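Local coordinates for cytochrome P450 268A2 Cyp268A2 (Mycobacterium marinum, PDB 6BLD), which belongs to the cytochrome P450 family and is seen here with haem and (3E,5E)-6,10-dimethylundeca-3,5,9-trien-2-one bound, at residues A[271-277]-A[397-403]; A[294-298]-A[353-357]. All blocks are in the same frame, centred on the assembly; numbering follows the deposited sequence.

Contact 1. Residues A[271-277]-A[397-403]; sequences HGLKALT and QAGDPVY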
# COMPACT_ATOMS: atom_id res chain seq x y z
N HIS A 271 0.59 7.74 9.94
CA HIS A 271 1.12 8.96 9.34
C HIS A 271 0.14 10.12 9.50
O HIS A 271 0.56 11.27 9.63
CB HIS A 271 1.44 8.74 7.86
CG HIS A 271 2.61 7.84 7.61
ND1 HIS A 271 3.86 8.09 8.13
CD2 HIS A 271 2.72 6.69 6.90
CE1 HIS A 271 4.69 7.14 7.75
NE2 HIS A 271 4.02 6.27 7.00
N GLY A 272 -1.16 9.83 9.50
CA GLY A 272 -2.15 10.89 9.60
C GLY A 272 -2.17 11.55 10.97
O GLY A 272 -2.27 12.77 11.08
N LEU A 273 -2.09 10.74 12.03
CA LEU A 273 -2.08 11.30 13.38
C LEU A 273 -0.85 12.17 13.60
O LEU A 273 -0.94 13.24 14.22
CB LEU A 273 -2.14 10.18 14.42
CG LEU A 273 -2.19 10.64 15.88
CD1 LEU A 273 -3.56 11.20 16.22
CD2 LEU A 273 -1.82 9.50 16.82
N LYS A 274 0.31 11.73 13.10
CA LYS A 274 1.52 12.54 13.21
C LYS A 274 1.41 13.82 12.40
O LYS A 274 1.88 14.88 12.83
CB LYS A 274 2.73 11.72 12.76
CG LYS A 274 4.05 12.48 12.78
CD LYS A 274 4.40 12.95 14.18
CE LYS A 274 5.82 13.47 14.25
NZ LYS A 274 6.69 12.81 13.23
N ALA A 275 0.78 13.75 11.22
CA ALA A 275 0.59 14.95 10.41
C ALA A 275 -0.34 15.94 11.10
O ALA A 275 -0.09 17.16 11.06
CB ALA A 275 0.04 14.57 9.04
N LEU A 276 -1.41 15.45 11.73
CA LEU A 276 -2.28 16.34 12.49
C LEU A 276 -1.55 16.95 13.68
O LEU A 276 -1.84 18.09 14.06
CB LEU A 276 -3.52 15.58 12.96
CG LEU A 276 -4.48 15.10 11.87
CD1 LEU A 276 -5.68 14.39 12.48
CD2 LEU A 276 -4.93 16.26 11.00
N THR A 277 -0.61 16.21 14.28
CA THR A 277 0.17 16.76 15.38
C THR A 277 1.17 17.80 14.89
O THR A 277 1.37 18.83 15.54
CB THR A 277 0.90 15.63 16.12
OG1 THR A 277 -0.06 14.69 16.62
CG2 THR A 277 1.72 16.19 17.28
N GLN A 397 -2.36 13.39 20.55
CA GLN A 397 -1.16 13.85 19.87
C GLN A 397 -0.21 12.67 19.70
O GLN A 397 -0.08 11.83 20.60
CB GLN A 397 -0.46 14.97 20.65
CG GLN A 397 -1.14 16.32 20.53
CD GLN A 397 -0.20 17.39 20.02
OE1 GLN A 397 0.89 17.59 20.55
NE2 GLN A 397 -0.62 18.09 18.97
N ALA A 398 0.45 12.60 18.55
CA ALA A 398 1.36 11.52 18.24
C ALA A 398 2.75 11.81 18.80
O ALA A 398 3.21 12.96 18.78
CB ALA A 398 1.44 11.29 16.73
N GLY A 399 3.41 10.77 19.28
CA GLY A 399 4.77 10.87 19.79
C GLY A 399 5.81 10.65 18.72
O GLY A 399 5.58 10.90 17.54
N ASP A 400 6.97 10.16 19.15
CA ASP A 400 8.07 9.91 18.22
C ASP A 400 7.81 8.64 17.43
O ASP A 400 7.74 7.55 18.02
CB ASP A 400 9.39 9.78 18.98
CG ASP A 400 10.05 11.12 19.23
OD1 ASP A 400 9.80 12.07 18.45
OD2 ASP A 400 10.83 11.22 20.20
N PRO A 401 7.66 8.71 16.11
CA PRO A 401 7.43 7.50 15.32
C PRO A 401 8.72 6.75 15.05
O PRO A 401 9.80 7.33 14.95
CB PRO A 401 6.82 8.03 14.01
CG PRO A 401 6.67 9.53 14.20
CD PRO A 401 7.62 9.92 15.27
N VAL A 402 8.59 5.43 14.94
CA VAL A 402 9.69 4.55 14.57
C VAL A 402 9.39 4.07 13.16
O VAL A 402 8.52 3.21 12.95
CB VAL A 402 9.85 3.38 15.55
CG1 VAL A 402 10.98 2.47 15.09
CG2 VAL A 402 10.12 3.90 16.95
N TYR A 403 10.11 4.61 12.18
CA TYR A 403 9.86 4.28 10.78
C TYR A 403 10.54 2.97 10.40
O TYR A 403 11.63 2.66 10.87
CB TYR A 403 10.34 5.42 9.88
CG TYR A 403 9.52 6.68 10.01
CD1 TYR A 403 8.30 6.81 9.35
CD2 TYR A 403 9.95 7.73 10.81
CE1 TYR A 403 7.55 7.96 9.47
CE2 TYR A 403 9.20 8.88 10.94
CZ TYR A 403 8.00 8.99 10.27
OH TYR A 403 7.25 10.14 10.39
O HOH W 1 5.26 10.20 8.99
O HOH W 2 -2.41 18.52 16.55

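Contact 2. Residues A[294-298]-A[353-357]; sequences IGTAV and DLSRS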
# COMPACT_ATOMS: atom_id res chain seq x y z
N ILE A 294 -13.80 16.72 5.39
CA ILE A 294 -13.11 15.45 5.57
C ILE A 294 -12.75 14.83 4.23
O ILE A 294 -11.77 14.07 4.13
CB ILE A 294 -13.96 14.49 6.43
CG1 ILE A 294 -13.17 13.24 6.80
CG2 ILE A 294 -15.26 14.13 5.72
CD1 ILE A 294 -11.83 13.53 7.44
N GLY A 295 -13.49 15.14 3.18
CA GLY A 295 -13.22 14.59 1.86
C GLY A 295 -11.84 14.94 1.33
O GLY A 295 -11.05 14.05 1.02
N THR A 296 -11.54 16.24 1.23
CA THR A 296 -10.22 16.66 0.77
C THR A 296 -9.15 16.41 1.82
O THR A 296 -7.98 16.23 1.48
CB THR A 296 -10.24 18.14 0.38
OG1 THR A 296 -10.33 18.95 1.56
CG2 THR A 296 -11.43 18.44 -0.53
N ALA A 297 -9.53 16.39 3.10
CA ALA A 297 -8.56 16.10 4.15
C ALA A 297 -8.05 14.67 4.05
O ALA A 297 -6.85 14.41 4.22
CB ALA A 297 -9.18 16.35 5.53
N VAL A 298 -8.95 13.72 3.76
CA VAL A 298 -8.54 12.33 3.60
C VAL A 298 -7.61 12.18 2.40
O VAL A 298 -6.61 11.46 2.46
CB VAL A 298 -9.78 11.42 3.48
CG1 VAL A 298 -9.42 10.09 2.84
CG2 VAL A 298 -10.41 11.21 4.85
N ASP A 353 -1.82 20.38 3.55
CA ASP A 353 -2.95 21.24 3.21
C ASP A 353 -4.16 20.34 3.00
O ASP A 353 -4.40 19.84 1.90
CB ASP A 353 -2.64 22.08 1.97
CG ASP A 353 -3.77 23.05 1.63
OD1 ASP A 353 -4.64 23.27 2.49
OD2 ASP A 353 -3.78 23.58 0.50
N LEU A 354 -4.94 20.14 4.07
CA LEU A 354 -6.14 19.33 4.02
C LEU A 354 -7.23 19.94 3.15
O LEU A 354 -8.25 19.28 2.91
CB LEU A 354 -6.68 19.11 5.44
CG LEU A 354 -5.69 18.54 6.46
CD1 LEU A 354 -6.35 18.36 7.82
CD2 LEU A 354 -5.11 17.22 5.97
N SER A 355 -7.05 21.18 2.69
CA SER A 355 -7.98 21.83 1.78
C SER A 355 -7.54 21.72 0.32
O SER A 355 -8.19 22.31 -0.55
CB SER A 355 -8.15 23.30 2.15
OG SER A 355 -7.05 24.07 1.70
N ARG A 356 -6.46 20.99 0.04
CA ARG A 356 -5.89 20.96 -1.30
C ARG A 356 -6.92 20.47 -2.31
O ARG A 356 -7.42 19.35 -2.21
CB ARG A 356 -4.65 20.08 -1.32
CG ARG A 356 -3.82 20.23 -2.59
CD ARG A 356 -2.70 19.20 -2.65
NE ARG A 356 -1.84 19.24 -1.47
CZ ARG A 356 -0.86 20.11 -1.29
NH1 ARG A 356 -0.60 21.01 -2.23
NH2 ARG A 356 -0.13 20.08 -0.19
N SER A 357 -7.23 21.32 -3.28
CA SER A 357 -8.16 20.99 -4.36
C SER A 357 -7.75 21.74 -5.62
O SER A 357 -7.70 22.98 -5.62
CB SER A 357 -9.59 21.34 -3.97
OG SER A 357 -10.52 20.68 -4.81
O HOH W 3 -7.17 16.97 -0.98

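Contact 1. Residues A[271-277]-A[397-403]
A helix-to-strand contact holds the C-terminal part of the long helix 247-278 against the short strand 397-398 and the loop that follows it to Tyr403, partly buried at the side of the fold and burying 435 Å², both sides summed. Thr277 forms the polar centre. Its OG1 accepts a hydrogen bond from the backbone N of Ala398 at 2.9 Å, nearly linear (177°), and donates one to Leu273 O, also at 2.9 Å, so one hydroxyl ties the strand to the preceding helical turn. The Ala398 methyl points into the helix: CB lies 3.7 Å from both Lys274 CA and Leu273 CD2, and the CA atoms of Lys274 and Ala398 are 5.1 Å apart. The Lys274 side chain reaches along the loop, with NZ 3.4 Å from Pro401 CG. Farther on, His271 and Tyr403 meet rim to rim, CE1 to CE1 at 3.4 Å, and a water joins His271 ND1 (2.7 Å) to Tyr403 OH (2.4 Å); His271 NE2 hydrogen-bonds to His410 O. A second water donates to Leu276 O (2.6 Å) and accepts a weak bond from Gln397 NE2 (3.0 Å). Gln397, Gly399 and Val402 form backbone hydrogen bonds with strand 411-418. Position and topology match the cytochrome P450 fold, in which the end of the long central helix packs on the small antiparallel sheet near the C terminus.

Contact 2. Residues A[294-298]-A[353-357]
One turn of helix 290-305 meets a type I beta turn running from Asp353 to Arg356, whose closing bond links Arg356 N to Asp353 O at 3.0 Å. The backbones come very near, with the CA atoms of Ala297 and Leu354 4.0 Å apart, and the helix is kinked here, since the N atoms of Gly295 and Thr296 lack a bond to the turn before. Thr296 OG1 donates to Leu354 O in a short 2.5 Å bond, while a water bridges Thr296 O and Arg356 O, 2.7 Å from each. The helix is the K helix of the P450 fold, which carries the ExxR motif, and the turn belongs to the long meander before helix 375-392. Arg356 directs its guanidinium away from the 294-298 segment and forms a salt bridge with Glu300, the ExxR glutamate. Asp353 OD1 accepts from Ser355 N (3.2 Å), an Asx turn, and from Ser355 OG (2.7 Å). Ala297 CB packs on Leu354 CB at 3.7 Å, and Leu354 also touches Trp285 of helix 280-288.

In the fold
Contacts 1 and 2 have centres 18 Å apart and touch where Leu276 CD2 packs on Leu354 CD1 at 4.1 Å, so the meander turn touches the 271-277 helix end as well as the 294-298 turn. In sequence, both segments of contact 2 fall between those of contact 1. Helices 247-278 and 290-305 also meet directly, Ala275 touching Trp304. Neither contact reaches the haem: the side chain of His271 lies about 9 Å from it and that of Leu354 about 14 Å. The bound (3E,5E)-6,10-dimethylundeca-3,5,9-trien-2-one lies about 13 Å from the His271 side chain, although helix 247-278 lines its pocket farther upstream with Leu256, Val259, Ala260 and Thr264.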